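Local coordinates for 30-kDa cleavage and polyadenylation specificity factor 30 (Arabidopsis thaliana, PDB 5ZUU), which recognises N6-methyladenosine-modified RNA through its YTH domain and, within the cleavage and polyadenylation specificity factor complex, mediates poly(A) site selection in pre-mRNA 3'-end formation, at residues N50-F53 against D54-E57; N66-R69 against H70-C74; E139-P142 against S143-E146. All coordinates share one frame; numbering follows the deposited sequence.

Interaction 1: N50-F53 against D54-E57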
loop_
_atom_site.group_PDB
_atom_site.type_symbol
_atom_site.label_atom_id
_atom_site.label_comp_id
_atom_site.label_asym_id
_atom_site.label_seq_id
_atom_site.Cartn_x
_atom_site.Cartn_y
_atom_site.Cartn_z
ATOM N N ASN A 50 -1.639 12.588 5.825
ATOM C CA ASN A 50 -2.720 13.545 5.512
ATOM C C ASN A 50 -2.198 14.694 4.643
ATOM O O ASN A 50 -2.916 15.222 3.779
ATOM C CB ASN A 50 -3.435 14.084 6.782
ATOM C CG ASN A 50 -4.530 13.150 7.306
ATOM O OD1 ASN A 50 -4.971 12.246 6.604
ATOM N ND2 ASN A 50 -4.945 13.351 8.555
ATOM N N GLU A 51 -0.951 15.097 4.866
ATOM C CA GLU A 51 -0.369 16.154 4.063
ATOM C C GLU A 51 -0.280 15.675 2.609
ATOM O O GLU A 51 -0.518 16.413 1.677
ATOM C CB GLU A 51 1.022 16.542 4.655
ATOM C CG GLU A 51 1.704 17.810 4.085
ATOM C CD GLU A 51 2.463 17.589 2.741
ATOM O OE1 GLU A 51 2.694 18.575 1.984
ATOM O OE2 GLU A 51 2.834 16.443 2.400
ATOM N N ALA A 52 0.124 14.433 2.406
ATOM C CA ALA A 52 0.201 13.860 1.041
ATOM C C ALA A 52 -1.219 13.736 0.462
ATOM O O ALA A 52 -1.456 14.176 -0.660
ATOM C CB ALA A 52 0.907 12.521 1.086
ATOM N N PHE A 53 -2.161 13.231 1.258
ATOM C CA PHE A 53 -3.501 13.070 0.786
ATOM C C PHE A 53 -4.069 14.380 0.324
ATOM O O PHE A 53 -4.691 14.425 -0.707
ATOM C CB PHE A 53 -4.416 12.458 1.864
ATOM C CG PHE A 53 -5.789 12.098 1.364
ATOM C CD1 PHE A 53 -6.015 10.873 0.752
ATOM C CD2 PHE A 53 -6.870 12.984 1.555
ATOM C CE1 PHE A 53 -7.299 10.548 0.298
ATOM C CE2 PHE A 53 -8.158 12.659 1.118
ATOM C CZ PHE A 53 -8.360 11.427 0.495
ATOM N N ASP A 54 -3.815 15.479 1.035
ATOM C CA ASP A 54 -4.351 16.766 0.623
ATOM C C ASP A 54 -3.641 17.325 -0.613
ATOM O O ASP A 54 -4.244 18.122 -1.331
ATOM C CB ASP A 54 -4.204 17.824 1.763
ATOM C CG ASP A 54 -4.995 17.498 2.989
ATOM O OD1 ASP A 54 -5.871 16.584 2.989
ATOM O OD2 ASP A 54 -4.653 18.119 4.016
ATOM N N SER A 55 -2.360 16.998 -0.807
ATOM C CA SER A 55 -1.525 17.622 -1.834
ATOM C C SER A 55 -1.737 17.148 -3.266
ATOM O O SER A 55 -1.470 17.911 -4.185
ATOM C CB SER A 55 -0.039 17.373 -1.548
ATOM O OG SER A 55 0.213 15.977 -1.583
ATOM N N VAL A 56 -2.113 15.883 -3.459
ATOM C CA VAL A 56 -2.139 15.279 -4.819
ATOM C C VAL A 56 -3.350 14.430 -4.947
ATOM O O VAL A 56 -3.907 14.028 -3.944
ATOM C CB VAL A 56 -0.884 14.374 -5.112
ATOM C CG1 VAL A 56 0.391 15.175 -5.138
ATOM C CG2 VAL A 56 -0.742 13.276 -4.085
ATOM N N GLU A 57 -3.658 14.025 -6.160
ATOM C CA GLU A 57 -4.879 13.228 -6.450
ATOM C C GLU A 57 -4.789 11.769 -5.942
ATOM O O GLU A 57 -5.824 11.133 -5.597
ATOM C CB GLU A 57 -5.185 13.320 -7.960
ATOM C CG GLU A 57 -6.465 12.653 -8.466
ATOM C CD GLU A 57 -7.753 13.051 -7.727
ATOM O OE1 GLU A 57 -7.805 14.110 -7.044
ATOM O OE2 GLU A 57 -8.756 12.296 -7.827
#

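Interaction 2: N66-R69 against H70-C74. With nucleotides of chain F.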
loop_
_atom_site.group_PDB
_atom_site.type_symbol
_atom_site.label_atom_id
_atom_site.label_comp_id
_atom_site.label_asym_id
_atom_site.label_seq_id
_atom_site.Cartn_x
_atom_site.Cartn_y
_atom_site.Cartn_z
ATOM N N ASN A 66 7.623 -6.631 7.237
ATOM C CA ASN A 66 8.969 -6.720 7.823
ATOM C C ASN A 66 9.511 -8.156 7.698
ATOM O O ASN A 66 8.797 -9.123 7.924
ATOM C CB ASN A 66 8.982 -6.371 9.329
ATOM C CG ASN A 66 8.574 -4.947 9.635
ATOM O OD1 ASN A 66 8.190 -4.175 8.749
ATOM N ND2 ASN A 66 8.723 -4.569 10.904
ATOM N N ARG A 67 10.768 -8.252 7.344
ATOM C CA ARG A 67 11.495 -9.499 7.300
ATOM C C ARG A 67 11.103 -10.467 6.181
ATOM O O ARG A 67 11.769 -11.458 6.023
ATOM C CB ARG A 67 11.527 -10.200 8.699
ATOM C CG ARG A 67 12.193 -9.308 9.765
ATOM C CD ARG A 67 12.591 -9.972 11.073
ATOM N NE ARG A 67 13.647 -10.980 10.935
ATOM C CZ ARG A 67 14.971 -10.790 11.020
ATOM N NH1 ARG A 67 15.772 -11.840 10.904
ATOM N NH2 ARG A 67 15.516 -9.609 11.213
ATOM N N THR A 68 10.086 -10.172 5.373
ATOM C CA THR A 68 9.729 -11.092 4.271
ATOM C C THR A 68 10.593 -10.952 3.015
ATOM O O THR A 68 10.412 -11.720 2.083
ATOM C CB THR A 68 8.295 -10.892 3.764
ATOM O OG1 THR A 68 8.195 -9.572 3.223
ATOM C CG2 THR A 68 7.285 -11.159 4.838
ATOM N N ARG A 69 11.472 -9.951 2.968
ATOM C CA ARG A 69 12.416 -9.752 1.833
ATOM C C ARG A 69 11.628 -9.393 0.538
ATOM O O ARG A 69 12.120 -9.588 -0.589
ATOM C CB ARG A 69 13.323 -11.005 1.579
ATOM C CG ARG A 69 14.221 -11.402 2.714
ATOM C CD ARG A 69 14.911 -12.721 2.422
ATOM N NE ARG A 69 15.466 -13.297 3.638
ATOM C CZ ARG A 69 16.668 -13.011 4.143
ATOM N NH1 ARG A 69 17.505 -12.178 3.528
ATOM N NH2 ARG A 69 17.045 -13.543 5.287
ATOM N N HIS A 70 10.399 -8.927 0.685
ATOM C CA HIS A 70 9.541 -8.675 -0.482
ATOM C C HIS A 70 8.645 -7.412 -0.232
ATOM O O HIS A 70 8.338 -7.056 0.951
ATOM C CB HIS A 70 8.600 -9.885 -0.762
ATOM C CG HIS A 70 9.269 -11.081 -1.359
ATOM N ND1 HIS A 70 10.037 -11.958 -0.616
ATOM C CD2 HIS A 70 9.234 -11.582 -2.616
ATOM C CE1 HIS A 70 10.469 -12.932 -1.396
ATOM N NE2 HIS A 70 10.004 -12.717 -2.622
ATOM N N PHE A 71 8.208 -6.801 -1.343
ATOM C CA PHE A 71 7.033 -5.952 -1.379
ATOM C C PHE A 71 5.867 -6.814 -1.774
ATOM O O PHE A 71 6.044 -7.663 -2.628
ATOM C CB PHE A 71 7.194 -4.804 -2.367
ATOM C CG PHE A 71 8.302 -3.835 -2.005
ATOM C CD1 PHE A 71 8.097 -2.820 -1.055
ATOM C CD2 PHE A 71 9.581 -3.951 -2.596
ATOM C CE1 PHE A 71 9.140 -1.952 -0.717
ATOM C CE2 PHE A 71 10.637 -3.075 -2.258
ATOM C CZ PHE A 71 10.413 -2.087 -1.326
ATOM N N GLN A 72 4.675 -6.548 -1.211
ATOM C CA GLN A 72 3.477 -7.323 -1.446
ATOM C C GLN A 72 2.408 -6.604 -2.277
ATOM O O GLN A 72 1.332 -7.177 -2.608
ATOM C CB GLN A 72 2.849 -7.735 -0.129
ATOM C CG GLN A 72 3.488 -8.876 0.591
ATOM C CD GLN A 72 4.771 -8.514 1.344
ATOM O OE1 GLN A 72 4.898 -7.432 1.879
ATOM N NE2 GLN A 72 5.712 -9.414 1.360
ATOM N N GLY A 73 2.611 -5.352 -2.630
ATOM C CA GLY A 73 1.596 -4.652 -3.462
ATOM C C GLY A 73 1.521 -3.188 -3.191
ATOM O O GLY A 73 2.382 -2.641 -2.450
ATOM N N CYS A 74 0.509 -2.565 -3.781
ATOM C CA CYS A 74 0.268 -1.161 -3.662
ATOM C C CYS A 74 -1.240 -0.887 -3.619
ATOM O O CYS A 74 -2.038 -1.639 -4.174
ATOM C CB CYS A 74 1.009 -0.352 -4.741
ATOM S SG CYS A 74 0.442 -0.511 -6.425
ATOM P P G F 9 20.962 -12.070 5.712
ATOM O OP1 G F 9 21.720 -12.896 4.750
ATOM O OP2 G F 9 19.517 -12.284 5.898
ATOM O "O5'" G F 9 21.675 -12.192 7.125
ATOM C "C5'" G F 9 21.454 -13.345 7.946
ATOM C "C4'" G F 9 22.396 -13.245 9.108
ATOM O "O4'" G F 9 22.317 -11.873 9.591
ATOM C "C3'" G F 9 22.104 -14.145 10.306
ATOM O "O3'" G F 9 22.860 -15.370 10.321
ATOM C "C2'" G F 9 22.629 -13.303 11.452
ATOM O "O2'" G F 9 23.994 -13.775 11.419
ATOM C "C1'" G F 9 22.214 -11.879 10.998
ATOM N N9 G F 9 20.874 -11.396 11.389
ATOM C C8 G F 9 19.737 -11.283 10.618
ATOM N N7 G F 9 18.702 -10.851 11.291
ATOM C C5 G F 9 19.186 -10.650 12.576
ATOM C C6 G F 9 18.522 -10.231 13.761
ATOM O O6 G F 9 17.349 -9.894 13.909
ATOM N N1 G F 9 19.391 -10.174 14.841
ATOM C C2 G F 9 20.718 -10.498 14.799
ATOM N N2 G F 9 21.389 -10.391 15.953
ATOM N N3 G F 9 21.342 -10.926 13.721
ATOM C C4 G F 9 20.526 -10.971 12.650
ATOM P P U F 7 12.717 -4.968 6.815
ATOM O OP1 U F 7 11.894 -5.590 5.790
ATOM O OP2 U F 7 12.742 -5.544 8.122
ATOM O "O5'" U F 7 14.224 -4.961 6.304
ATOM C "C5'" U F 7 14.494 -4.531 4.973
ATOM C "C4'" U F 7 15.971 -4.374 4.787
ATOM O "O4'" U F 7 16.488 -3.387 5.714
ATOM C "C3'" U F 7 16.763 -5.631 5.073
ATOM O "O3'" U F 7 16.823 -6.362 3.864
ATOM C "C2'" U F 7 18.120 -5.085 5.444
ATOM O "O2'" U F 7 18.831 -4.618 4.320
ATOM C "C1'" U F 7 17.722 -3.859 6.247
ATOM N N1 U F 7 17.564 -4.051 7.690
ATOM C C2 U F 7 18.702 -4.028 8.483
ATOM O O2 U F 7 19.840 -3.996 8.026
ATOM N N3 U F 7 18.459 -4.089 9.830
ATOM C C4 U F 7 17.232 -4.120 10.459
ATOM O O4 U F 7 17.184 -4.129 11.687
ATOM C C5 U F 7 16.108 -4.154 9.572
ATOM C C6 U F 7 16.309 -4.101 8.252
ATOM P P C F 6 9.588 -0.179 10.793
ATOM O OP1 C F 6 10.808 -0.372 11.577
ATOM O OP2 C F 6 9.152 1.200 10.456
ATOM O "O5'" C F 6 9.750 -0.938 9.384
ATOM C "C5'" C F 6 10.748 -1.953 9.232
ATOM C "C4'" C F 6 11.774 -1.528 8.209
ATOM O "O4'" C F 6 12.517 -0.391 8.706
ATOM C "C3'" C F 6 12.829 -2.565 7.849
ATOM O "O3'" C F 6 12.310 -3.448 6.862
ATOM C "C2'" C F 6 13.950 -1.686 7.342
ATOM O "O2'" C F 6 13.748 -1.245 6.011
ATOM C "C1'" C F 6 13.878 -0.527 8.333
ATOM N N1 C F 6 14.679 -0.697 9.565
ATOM C C2 C F 6 16.072 -0.616 9.465
ATOM O O2 C F 6 16.585 -0.467 8.349
ATOM N N3 C F 6 16.823 -0.694 10.585
ATOM C C4 C F 6 16.230 -0.825 11.776
ATOM N N4 C F 6 17.011 -0.912 12.848
ATOM C C5 C F 6 14.808 -0.901 11.912
ATOM C C6 C F 6 14.080 -0.827 10.790
#

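Interaction 3: E139-P142 against S143-E146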
loop_
_atom_site.group_PDB
_atom_site.type_symbol
_atom_site.label_atom_id
_atom_site.label_comp_id
_atom_site.label_asym_id
_atom_site.label_seq_id
_atom_site.Cartn_x
_atom_site.Cartn_y
_atom_site.Cartn_z
ATOM N N GLU A 139 8.667 8.311 2.425
ATOM C CA GLU A 139 8.304 8.778 1.078
ATOM C C GLU A 139 9.364 8.358 0.045
ATOM O O GLU A 139 10.560 8.432 0.314
ATOM C CB GLU A 139 8.088 10.316 1.031
ATOM C CG GLU A 139 7.356 10.696 -0.264
ATOM C CD GLU A 139 6.900 12.104 -0.428
ATOM O OE1 GLU A 139 6.320 12.438 -1.497
ATOM O OE2 GLU A 139 7.051 12.894 0.521
ATOM N N LEU A 140 8.914 7.901 -1.124
ATOM C CA LEU A 140 9.797 7.647 -2.235
ATOM C C LEU A 140 9.805 8.913 -3.072
ATOM O O LEU A 140 8.735 9.487 -3.361
ATOM C CB LEU A 140 9.338 6.405 -3.067
ATOM C CG LEU A 140 9.304 5.112 -2.219
ATOM C CD1 LEU A 140 8.411 4.036 -2.786
ATOM C CD2 LEU A 140 10.679 4.527 -2.053
ATOM N N GLU A 141 11.007 9.367 -3.427
ATOM C CA GLU A 141 11.169 10.386 -4.475
ATOM C C GLU A 141 10.291 9.940 -5.671
ATOM O O GLU A 141 10.307 8.760 -6.054
ATOM C CB GLU A 141 12.659 10.486 -4.867
ATOM C CG GLU A 141 13.040 11.679 -5.764
ATOM C CD GLU A 141 12.451 11.619 -7.170
ATOM O OE1 GLU A 141 12.320 10.529 -7.796
ATOM O OE2 GLU A 141 12.040 12.684 -7.623
ATOM N N PRO A 142 9.496 10.843 -6.241
ATOM C CA PRO A 142 8.342 10.273 -6.969
ATOM C C PRO A 142 8.650 9.540 -8.253
ATOM O O PRO A 142 7.878 8.641 -8.666
ATOM C CB PRO A 142 7.444 11.489 -7.241
ATOM C CG PRO A 142 8.285 12.695 -6.899
ATOM C CD PRO A 142 9.251 12.233 -5.865
ATOM N N SER A 143 9.752 9.917 -8.874
ATOM C CA SER A 143 10.224 9.168 -10.037
ATOM C C SER A 143 10.698 7.794 -9.646
ATOM O O SER A 143 10.422 6.836 -10.371
ATOM C CB SER A 143 11.347 9.888 -10.791
ATOM O OG SER A 143 10.818 10.996 -11.466
ATOM N N VAL A 144 11.339 7.669 -8.495
ATOM C CA VAL A 144 11.711 6.359 -8.011
ATOM C C VAL A 144 10.467 5.531 -7.582
ATOM O O VAL A 144 10.406 4.338 -7.827
ATOM C CB VAL A 144 12.698 6.489 -6.881
ATOM C CG1 VAL A 144 12.987 5.151 -6.241
ATOM C CG2 VAL A 144 13.990 7.089 -7.387
ATOM N N GLY A 145 9.468 6.177 -6.972
ATOM C CA GLY A 145 8.203 5.550 -6.604
ATOM C C GLY A 145 7.458 4.962 -7.756
ATOM O O GLY A 145 6.966 3.853 -7.716
ATOM N N GLU A 146 7.431 5.700 -8.837
ATOM C CA GLU A 146 6.835 5.215 -10.063
ATOM C C GLU A 146 7.621 3.983 -10.664
ATOM O O GLU A 146 7.024 3.036 -11.042
ATOM C CB GLU A 146 6.779 6.388 -11.001
ATOM C CG GLU A 146 6.108 6.154 -12.332
ATOM C CD GLU A 146 6.200 7.447 -13.138
ATOM O OE1 GLU A 146 7.356 7.960 -13.340
ATOM O OE2 GLU A 146 5.133 7.998 -13.470
#

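Interaction 1: N50-F53 against D54-E57
Asn50 and Asp54 lie one turn apart on helix 46-55, and Asp54 N donates to Asn50 O at 2.9 Å, a regular i to i+4 bond. The next turn is the last. Ser55 N makes a weak bond to Glu51 O and another, of 3.0 Å, to Ala52 O, three residues back. Val56 N still bonds Ala52 O, weakly, at 3.3 Å, but Val56 itself has left helical backbone angles.

Ala52 O accepts from both the amide and the hydroxyl of Ser55. The bond from Ser55 OG to Ala52 O is short, 2.6 Å, and tilted 18° from the carbonyl plane, whereas Ser55 N stands well above that plane. The hydroxyl can bend back because OG sits between its own backbone N and carbonyl carbon (chi1 62°), which suits serine to this turn; OG is also hydrogen-bonded to Arg18 NH1. The small methyl of Ala52 lets the helix lie close to strand 17-24, against Arg18 and Phe20. The side chains of Phe53 and Asp54 cross at about a right angle, ring and carboxylate planes 69° apart. Carboxylates suit these exposed positions because each forms a salt bridge with an arginine, Asp54 with Arg80 and Glu51 with Arg18. Mixed i+3 and i+4 bonding, with a serine hydroxyl folded onto the backbone, thus marks the C-terminal end of helix 46-55, ahead of strand 58-65 in the YTH domain.

Interaction 2: N66-R69 against H70-C74
Thr68 and His70 are linked by a nearly straight hydrogen bond: His70 ND1 donates to Thr68 O at 2.7 Å, with an N-H...O angle of 174°. The acceptor lies in the imidazole plane, so the ring meets the carbonyl with its edge, while Arg69 O lies over one ring face. Histidine suits this position because CG lies beside the backbone N (chi1 -74°), which brings ND1 back to the carbonyl two residues earlier. A second polar link runs between side chains approaching from opposite directions: Gln72 NE2 donates to Thr68 OG1 at 3.1 Å, close to the amide plane. Thr68 OG1 lies between its own backbone N and carbonyl carbon (chi1 63°), where it also receives a weak bond from His70 N and is hydrogen-bonded to Val65 O. Gln72 uses both ends of its amide, OE1 with Val65 N and NE2 additionally with Glu112.

These bonds lie within the beta-hairpin connection between antiparallel neighbours 58-65 and 70-77 of the YTH domain's mixed sheet. Arg67 and Arg69 both have positive phi, consistent with a tight turn.

The remaining contacts are with RNA. Arg67 N donates to OP1 of U7 of chain F at 3.3 Å. The guanidinium of Arg67 meets G9 of chain F edge-on, with Arg67 NH1 3.1 Å from G9 N7. A weaker bond runs from NH2 to the same nitrogen. Arginine suits both places, since two N-H groups can converge on one acceptor: Arg69, extended from CG to NE, directs NH1 and NH2 at phosphate oxygen OP2 of G9 of chain F, at 3.1 Å and 2.8 Å.

Interaction 3: E139-P142 against S143-E146
Glu141 folds its carboxylate over the first-turn amides of Ser143 and Val144: OE1 takes Val144 N at 3.1 Å and Ser143 N at 2.9 Å, the latter weak, with an N-H...O angle of only 121°. This is an N-cap, with the glutamate immediately before helix 142-154, where strand 138-140 gives way to that helix in the YTH domain. The side chain leaves with CG anti to the backbone N (chi1 -169°) and then bends at chi2 (-67°), which brings OE1 back onto the helix end. The partial positive charge of the helix N-terminus would probably favour a carboxylate here, and the first-turn N-H groups lack i-4 backbone acceptors. Val144 N meets OE1 nearly along the C-O axis, and Val144 CG2 lies alongside OE1 at 3.8 Å.

Pro142 occupies the first helical position, where the lack of an N-H costs nothing and the fixed ring matches helical phi. Pro142 O accepts from Glu146 N at 3.0 Å, while Glu141 O accepts from Gly145 N, so backbone i to i+4 bonding is under way from the start. Glu141 also touches Pro124, and Pro142 touches Tyr125.

Leu140, a buried residue, points toward the helix and also touches Tyr19 and Val21 of strand 17-24. Glycine suits position 145 because the helix backbone runs close against this leucine: Leu140 CB settles 3.8 Å from Gly145 CA.

Overall arrangement
All three contacts belong to one YTH domain and follow one another in series. Interaction 1 ends helix 46-55, interaction 2 joins strands 58-65 and 70-77, and interaction 3 leads from edge strand 138-140 into helix 142-154. Interactions 2 and 3 reach the same mixed sheet, with centres about 17 Å apart. Interactions 1 and 2 have centres about 24 Å apart on opposite sides of the chain's centre, while the centres of 1 and 3 are about 15 Å apart. Strand 17-24 is common ground, packing against residues of both 1 and 3. Of the three, interaction 2 touches the RNA. The nearest atom of interaction 1 is about 16 Å from the nucleic acid. That of interaction 3 is about 10 Å from the nucleic acid.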